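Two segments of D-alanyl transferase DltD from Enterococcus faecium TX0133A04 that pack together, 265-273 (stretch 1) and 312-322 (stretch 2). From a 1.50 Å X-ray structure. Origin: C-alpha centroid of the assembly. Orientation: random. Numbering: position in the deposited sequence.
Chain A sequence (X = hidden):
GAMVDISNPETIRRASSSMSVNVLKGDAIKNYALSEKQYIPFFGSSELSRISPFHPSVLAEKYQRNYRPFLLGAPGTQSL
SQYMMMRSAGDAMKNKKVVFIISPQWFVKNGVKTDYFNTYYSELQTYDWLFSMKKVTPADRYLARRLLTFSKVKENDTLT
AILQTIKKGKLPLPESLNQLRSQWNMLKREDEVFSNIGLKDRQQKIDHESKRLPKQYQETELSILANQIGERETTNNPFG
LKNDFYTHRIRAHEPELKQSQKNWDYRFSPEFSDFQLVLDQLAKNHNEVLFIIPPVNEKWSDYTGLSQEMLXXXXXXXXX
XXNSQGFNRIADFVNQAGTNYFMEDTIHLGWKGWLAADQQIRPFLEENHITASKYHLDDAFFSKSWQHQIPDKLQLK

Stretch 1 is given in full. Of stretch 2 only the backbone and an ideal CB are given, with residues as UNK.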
ATOM      1  N   ASP A 265      11.752 -11.692 -11.254  1.00 14.07           N
ATOM      2  CA  ASP A 265      11.404 -12.568 -10.138  1.00 13.12           C
ATOM      3  C   ASP A 265      11.054 -11.663  -8.971  1.00 13.42           C
ATOM      4  O   ASP A 265      11.842 -10.775  -8.631  1.00 15.78           O
ATOM      5  CB  ASP A 265      12.583 -13.492  -9.783  1.00 13.19           C
ATOM      6  CG  ASP A 265      12.144 -14.772  -9.056  1.00 12.66           C
ATOM      7  OD1 ASP A 265      11.091 -14.758  -8.382  1.00 15.01           O
ATOM      8  OD2 ASP A 265      12.851 -15.797  -9.144  1.00 13.11           O
ATOM      9  N   TYR A 266       9.858 -11.853  -8.409  1.00 10.28           N
ATOM     10  CA  TYR A 266       9.398 -11.109  -7.243  1.00 10.67           C
ATOM     11  C   TYR A 266       9.328 -11.977  -5.988  1.00 11.34           C
ATOM     12  O   TYR A 266       8.646 -11.615  -5.018  1.00 11.81           O
ATOM     13  CB  TYR A 266       8.015 -10.512  -7.527  1.00 13.42           C
ATOM     14  CG  TYR A 266       7.894  -9.592  -8.726  1.00 12.30           C
ATOM     15  CD1 TYR A 266       8.919  -8.726  -9.079  1.00 16.66           C
ATOM     16  CD2 TYR A 266       6.716  -9.552  -9.472  1.00 14.32           C
ATOM     17  CE1 TYR A 266       8.795  -7.872 -10.166  1.00 18.53           C
ATOM     18  CE2 TYR A 266       6.586  -8.704 -10.556  1.00 14.26           C
ATOM     19  CZ  TYR A 266       7.612  -7.851 -10.888  1.00 16.12           C
ATOM     20  OH  TYR A 266       7.447  -7.018 -11.983  1.00 19.18           O
ATOM     21  N   ARG A 267      10.021 -13.110  -5.981  1.00 12.75           N
ATOM     22  CA  ARG A 267       9.900 -14.026  -4.860  1.00 12.35           C
ATOM     23  C   ARG A 267      10.957 -13.786  -3.798  1.00  9.94           C
ATOM     24  O   ARG A 267      10.828 -14.341  -2.704  1.00 11.02           O
ATOM     25  CB  ARG A 267       9.949 -15.483  -5.329  1.00 13.05           C
ATOM     26  CG  ARG A 267       8.764 -15.879  -6.210  1.00 12.08           C
ATOM     27  CD  ARG A 267       8.912 -17.253  -6.855  1.00 13.59           C
ATOM     28  NE  ARG A 267      10.196 -17.331  -7.533  1.00 11.79           N
ATOM     29  CZ  ARG A 267      10.923 -18.435  -7.640  1.00 11.56           C
ATOM     30  NH1 ARG A 267      10.508 -19.579  -7.123  1.00 13.12           N
ATOM     31  NH2 ARG A 267      12.102 -18.386  -8.228  1.00 12.00           N
ATOM     32  N   PHE A 268      11.966 -12.955  -4.076  1.00 10.99           N
ATOM     33  CA  PHE A 268      13.112 -12.761  -3.182  1.00  8.54           C
ATOM     34  C   PHE A 268      13.347 -11.269  -3.014  1.00 11.96           C
ATOM     35  O   PHE A 268      13.626 -10.582  -3.997  1.00 13.19           O
ATOM     36  CB  PHE A 268      14.379 -13.412  -3.776  1.00  8.30           C
ATOM     37  CG  PHE A 268      14.162 -14.812  -4.217  1.00 11.79           C
ATOM     38  CD1 PHE A 268      13.788 -15.779  -3.318  1.00 15.81           C
ATOM     39  CD2 PHE A 268      14.277 -15.157  -5.547  1.00 12.53           C
ATOM     40  CE1 PHE A 268      13.544 -17.071  -3.740  1.00 15.59           C
ATOM     41  CE2 PHE A 268      14.049 -16.439  -5.964  1.00 13.73           C
ATOM     42  CZ  PHE A 268      13.671 -17.396  -5.071  1.00 14.76           C
ATOM     43  N   SER A 269      13.238 -10.755  -1.780  1.00 13.27           N
ATOM     44  CA  SER A 269      13.344  -9.304  -1.657  1.00  9.73           C
ATOM     45  C   SER A 269      13.457  -8.858  -0.212  1.00 12.14           C
ATOM     46  O   SER A 269      12.840  -9.480   0.658  1.00 13.94           O
ATOM     47  CB  SER A 269      12.053  -8.670  -2.204  1.00 10.11           C
ATOM     48  OG  SER A 269      12.101  -7.256  -2.221  1.00 12.78           O
ATOM     49  N   PRO A 270      14.191  -7.772   0.073  1.00 12.24           N
ATOM     50  CA  PRO A 270      14.046  -7.107   1.378  1.00 12.65           C
ATOM     51  C   PRO A 270      12.630  -6.662   1.643  1.00 11.09           C
ATOM     52  O   PRO A 270      12.266  -6.487   2.805  1.00 12.81           O
ATOM     53  CB  PRO A 270      14.976  -5.887   1.273  1.00 12.65           C
ATOM     54  CG  PRO A 270      15.945  -6.243   0.175  1.00 23.49           C
ATOM     55  CD  PRO A 270      15.175  -7.091  -0.790  1.00 15.75           C
ATOM     56  N   GLU A 271      11.813  -6.481   0.602  1.00  9.35           N
ATOM     57  CA  GLU A 271      10.447  -6.015   0.797  1.00  9.26           C
ATOM     58  C   GLU A 271       9.623  -6.956   1.672  1.00  9.77           C
ATOM     59  O   GLU A 271       8.665  -6.512   2.317  1.00 10.42           O
ATOM     60  CB  GLU A 271       9.756  -5.824  -0.556  1.00 11.24           C
ATOM     61  CG  GLU A 271       8.343  -5.226  -0.442  1.00 12.62           C
ATOM     62  CD  GLU A 271       8.277  -3.725  -0.151  1.00 12.59           C
ATOM     63  OE1 GLU A 271       9.278  -3.002  -0.328  1.00 13.32           O
ATOM     64  OE2 GLU A 271       7.179  -3.258   0.240  1.00 14.26           O
ATOM     65  N   PHE A 272       9.942  -8.255   1.681  1.00 11.19           N
ATOM     66  CA  PHE A 272       9.213  -9.171   2.552  1.00 11.97           C
ATOM     67  C   PHE A 272       9.409  -8.786   4.008  1.00 11.26           C
ATOM     68  O   PHE A 272       8.494  -8.912   4.823  1.00 11.22           O
ATOM     69  CB  PHE A 272       9.660 -10.616   2.322  1.00 11.67           C
ATOM     70  CG  PHE A 272       9.155 -11.197   1.034  1.00 11.16           C
ATOM     71  CD1 PHE A 272       7.854 -11.649   0.922  1.00 11.71           C
ATOM     72  CD2 PHE A 272       9.976 -11.256  -0.070  1.00 10.72           C
ATOM     73  CE1 PHE A 272       7.381 -12.154  -0.260  1.00 11.31           C
ATOM     74  CE2 PHE A 272       9.506 -11.765  -1.254  1.00 11.88           C
ATOM     75  CZ  PHE A 272       8.207 -12.214  -1.345  1.00 10.94           C
ATOM     76  N   SER A 273      10.609  -8.320   4.352  1.00  9.24           N
ATOM     77  CA  SER A 273      10.899  -7.899   5.718  1.00 11.26           C
ATOM     78  C   SER A 273      10.402  -6.481   5.995  1.00 11.61           C
ATOM     79  O   SER A 273       9.935  -6.206   7.108  1.00  9.91           O
ATOM     80  CB  SER A 273      12.386  -8.099   5.994  1.00 13.51           C
ATOM     81  OG  SER A 273      12.719  -9.482   5.886  1.00 11.37           O
ATOM     82  N   UNK A 312       2.385 -16.628  -9.028  1.00 11.45           N
ATOM     83  CA  UNK A 312       1.698 -17.539  -8.123  1.00 11.71           C
ATOM     84  C   UNK A 312       2.586 -17.931  -6.951  1.00 10.60           C
ATOM     85  O   UNK A 312       2.088 -18.151  -5.842  1.00 12.63           O
ATOM     86  CB  UNK A 312       1.240 -18.790  -8.876  1.00 11.71           C
ATOM     87  N   UNK A 313       3.893 -18.079  -7.194  1.00 11.24           N
ATOM     88  CA  UNK A 313       4.829 -18.328  -6.111  1.00 10.87           C
ATOM     89  C   UNK A 313       4.973 -17.140  -5.183  1.00 11.02           C
ATOM     90  O   UNK A 313       5.040 -17.304  -3.959  1.00 12.01           O
ATOM     91  CB  UNK A 313       6.199 -18.705  -6.679  1.00 10.87           C
ATOM     92  N   UNK A 314       5.023 -15.925  -5.744  1.00 12.01           N
ATOM     93  CA  UNK A 314       4.992 -14.742  -4.895  1.00  9.97           C
ATOM     94  C   UNK A 314       3.768 -14.776  -3.983  1.00  8.74           C
ATOM     95  O   UNK A 314       3.861 -14.537  -2.768  1.00  9.95           O
ATOM     96  CB  UNK A 314       4.991 -13.470  -5.745  1.00  9.97           C
ATOM     97  N   UNK A 315       2.598 -15.059  -4.560  1.00 11.04           N
ATOM     98  CA  UNK A 315       1.372 -15.054  -3.770  1.00 10.26           C
ATOM     99  C   UNK A 315       1.411 -16.130  -2.698  1.00 11.78           C
ATOM    100  O   UNK A 315       1.005 -15.889  -1.559  1.00 10.12           O
ATOM    101  CB  UNK A 315       0.152 -15.254  -4.672  1.00 10.26           C
ATOM    102  N   UNK A 316       1.932 -17.318  -3.032  1.00 13.24           N
ATOM    103  CA  UNK A 316       2.073 -18.371  -2.030  1.00 12.58           C
ATOM    104  C   UNK A 316       2.932 -17.897  -0.866  1.00 10.43           C
ATOM    105  O   UNK A 316       2.595 -18.134   0.303  1.00 11.04           O
ATOM    106  CB  UNK A 316       2.679 -19.629  -2.655  1.00 12.58           C
ATOM    107  N   UNK A 317       4.041 -17.226  -1.174  1.00 11.29           N
ATOM    108  CA  UNK A 317       4.972 -16.784  -0.146  1.00  9.83           C
ATOM    109  C   UNK A 317       4.351 -15.701   0.732  1.00 11.05           C
ATOM    110  O   UNK A 317       4.450 -15.755   1.968  1.00 10.67           O
ATOM    111  CB  UNK A 317       6.263 -16.269  -0.786  1.00  9.83           C
ATOM    112  N   UNK A 318       3.696 -14.708   0.119  1.00  9.86           N
ATOM    113  CA  UNK A 318       3.112 -13.634   0.925  1.00 11.51           C
ATOM    114  C   UNK A 318       1.934 -14.142   1.745  1.00 12.52           C
ATOM    115  O   UNK A 318       1.742 -13.711   2.890  1.00  9.41           O
ATOM    116  CB  UNK A 318       2.666 -12.476   0.030  1.00 11.51           C
ATOM    117  N   UNK A 319       1.165 -15.093   1.202  1.00 12.10           N
ATOM    118  CA  UNK A 319       0.054 -15.680   1.946  1.00 10.53           C
ATOM    119  C   UNK A 319       0.542 -16.537   3.105  1.00 10.83           C
ATOM    120  O   UNK A 319      -0.086 -16.539   4.168  1.00 13.27           O
ATOM    121  CB  UNK A 319      -0.823 -16.518   1.013  1.00 10.53           C
ATOM    122  N   UNK A 320       1.676 -17.226   2.949  1.00 10.45           N
ATOM    123  CA  UNK A 320       2.267 -17.916   4.091  1.00 10.47           C
ATOM    124  C   UNK A 320       2.628 -16.922   5.189  1.00 10.48           C
ATOM    125  O   UNK A 320       2.329 -17.142   6.370  1.00 11.04           O
ATOM    126  CB  UNK A 320       3.506 -18.704   3.660  1.00 10.47           C
ATOM    127  N   UNK A 321       3.236 -15.794   4.815  1.00  9.36           N
ATOM    128  CA  UNK A 321       3.628 -14.809   5.822  1.00 13.33           C
ATOM    129  C   UNK A 321       2.400 -14.252   6.536  1.00 10.52           C
ATOM    130  O   UNK A 321       2.410 -14.050   7.759  1.00 10.60           O
ATOM    131  CB  UNK A 321       4.427 -13.673   5.180  1.00 13.33           C
ATOM    132  N   UNK A 322       1.329 -14.011   5.779  1.00 10.39           N
ATOM    133  CA  UNK A 322       0.095 -13.472   6.340  1.00  9.54           C
ATOM    134  C   UNK A 322      -0.607 -14.514   7.201  1.00 10.74           C
ATOM    135  O   UNK A 322      -0.844 -14.290   8.394  1.00 10.04           O
ATOM    136  CB  UNK A 322      -0.836 -12.993   5.225  1.00  9.54           C
TER

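Stretch 2 is helical throughout, so only one stripe of it can meet stretch 1, and the visible half supplies the terms: a carbonyl at Arg267, the flat ring of Phe272, and the carbonyl of Phe272 in a helix.

At 312, CA-to-CB points away and nothing of stretch 1 lies within 5.5 Å of the ideal CB. The contact sets no demand here, and a polar residue would do well; it is Gln312.

Position 313 points toward stretch 1, but its ideal CB would stand 3.1 Å from CD of Arg267, too tight for a carbon. The phi/psi of -68/-41 is ordinary for a helix and does not call for glycine, so it is the space that favours having no side chain. With no CB at Gly313, the arginine's CG and CD can pass close to the helix backbone, Arg267 CG 4.1 Å from Gly313 C; the guanidinium is held by a salt bridge, Arg267 NH2 to Asp265 OD2 at 2.8 Å.

At 314 the CB points sideways, 4.2 Å from Tyr266 O and 4.5 Å from Arg267 CG, and the ring of Phe272 is near. Leucine, methionine or an aromatic could fill this ground. Phe314, chi1 t, brings its CD1 to 3.4 Å from Tyr266 O and 3.9 Å from Phe272 CZ.

Positions 315 and 316 are out of reach, and stretch 1 leaves them free: Ala315 and Lys316.

Position 317 points toward stretch 1. Its ideal CB is 4.3 Å from Phe272 CE1 and 5.3 Å from Arg267 O. A long chain with a donor at its tip would suit. Lys317, extended with all four chi angles t, does both: its CE lies 3.7 Å from the centroid of the Phe272 ring, over the face, and NZ donates to Arg267 O at 2.8 Å while making a cation-pi contact with the same ring.

The CB of 318 points sideways, 4.7 Å from Phe272 CE1, so a medium apolar chain that bends back would fit, leucine or methionine included. In Ile318 the end comes nearer, CD1 reaching 3.7 Å from Phe272 CD1.

Positions 319 and 320 are out of reach, and hold Lys319 and Phe320.

At 321 the CB points toward stretch 1 with nothing within 5.5 Å, so reach is needed; the Phe272 carbonyl invites a long donor. Gln321 answers: NE2 donates to Phe272 O at 3.0 Å, nearly straight at 173°, and OE1 sits at the ring edge. Phe272 is thus a knob among 314, 317, 318 and 321.

Position 322, out of reach, is Leu322.

Stretch 2 312-322: QGFAKKIKFQL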
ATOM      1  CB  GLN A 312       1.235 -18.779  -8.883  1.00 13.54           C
ATOM      2  CG  GLN A 312       0.123 -18.494  -9.834  1.00 12.02           C
ATOM      3  CD  GLN A 312      -0.002 -19.512 -10.952  1.00 25.74           C
ATOM      4  OE1 GLN A 312       0.540 -20.616 -10.875  1.00 30.40           O
ATOM      5  NE2 GLN A 312      -0.709 -19.133 -12.011  1.00 29.34           N
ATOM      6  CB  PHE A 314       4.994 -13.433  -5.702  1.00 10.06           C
ATOM      7  CG  PHE A 314       4.543 -12.270  -4.876  1.00  8.75           C
ATOM      8  CD1 PHE A 314       5.411 -11.649  -3.990  1.00 12.51           C
ATOM      9  CD2 PHE A 314       3.233 -11.840  -4.929  1.00 13.14           C
ATOM     10  CE1 PHE A 314       4.990 -10.614  -3.193  1.00 12.42           C
ATOM     11  CE2 PHE A 314       2.806 -10.809  -4.122  1.00 11.87           C
ATOM     12  CZ  PHE A 314       3.686 -10.211  -3.236  1.00 10.22           C
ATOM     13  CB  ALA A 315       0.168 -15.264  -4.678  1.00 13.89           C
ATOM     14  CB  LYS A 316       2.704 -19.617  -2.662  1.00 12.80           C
ATOM     15  CG  LYS A 316       2.807 -20.831  -1.724  1.00 16.32           C
ATOM     16  CD  LYS A 316       3.354 -22.073  -2.422  1.00 16.29           C
ATOM     17  CE  LYS A 316       3.120 -23.315  -1.586  1.00 25.90           C
ATOM     18  NZ  LYS A 316       4.304 -23.685  -0.800  1.00 35.02           N
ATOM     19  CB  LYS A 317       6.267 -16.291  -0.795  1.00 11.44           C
ATOM     20  CG  LYS A 317       7.328 -15.899   0.213  1.00 11.45           C
ATOM     21  CD  LYS A 317       8.699 -15.728  -0.442  1.00 10.94           C
ATOM     22  CE  LYS A 317       9.717 -15.177   0.547  1.00 11.44           C
ATOM     23  NZ  LYS A 317      11.100 -15.178  -0.056  1.00 13.61           N
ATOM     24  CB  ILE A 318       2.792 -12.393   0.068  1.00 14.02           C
ATOM     25  CG1 ILE A 318       2.876 -11.119   0.917  1.00 14.13           C
ATOM     26  CG2 ILE A 318       1.462 -12.515  -0.606  1.00 13.40           C
ATOM     27  CD1 ILE A 318       4.275 -10.813   1.395  1.00 12.63           C
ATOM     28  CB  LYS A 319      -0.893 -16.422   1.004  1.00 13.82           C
ATOM     29  CG  LYS A 319      -1.649 -15.455   0.091  1.00 15.24           C
ATOM     30  CD  LYS A 319      -2.862 -16.079  -0.587  1.00 21.58           C
ATOM     31  CE  LYS A 319      -2.564 -17.414  -1.211  1.00 26.97           C
ATOM     32  NZ  LYS A 319      -3.726 -17.845  -2.046  1.00 26.51           N
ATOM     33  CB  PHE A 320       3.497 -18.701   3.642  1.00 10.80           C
ATOM     34  CG  PHE A 320       4.189 -19.416   4.756  1.00 13.15           C
ATOM     35  CD1 PHE A 320       5.186 -18.798   5.490  1.00 14.53           C
ATOM     36  CD2 PHE A 320       3.834 -20.711   5.077  1.00 13.93           C
ATOM     37  CE1 PHE A 320       5.825 -19.470   6.527  1.00 13.44           C
ATOM     38  CE2 PHE A 320       4.464 -21.381   6.102  1.00 14.72           C
ATOM     39  CZ  PHE A 320       5.449 -20.757   6.837  1.00 14.84           C
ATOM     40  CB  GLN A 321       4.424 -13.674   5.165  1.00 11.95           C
ATOM     41  CG  GLN A 321       5.024 -12.627   6.147  1.00 10.22           C
ATOM     42  CD  GLN A 321       6.023 -11.706   5.453  1.00 10.04           C
ATOM     43  OE1 GLN A 321       6.384 -11.940   4.291  1.00 10.64           O
ATOM     44  NE2 GLN A 321       6.454 -10.652   6.138  1.00 11.28           N
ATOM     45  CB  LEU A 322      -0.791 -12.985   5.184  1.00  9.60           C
ATOM     46  CG  LEU A 322      -0.315 -11.700   4.500  1.00 11.15           C
ATOM     47  CD1 LEU A 322      -1.058 -11.411   3.219  1.00 12.42           C
ATOM     48  CD2 LEU A 322      -0.467 -10.502   5.433  1.00 11.12           C
TER
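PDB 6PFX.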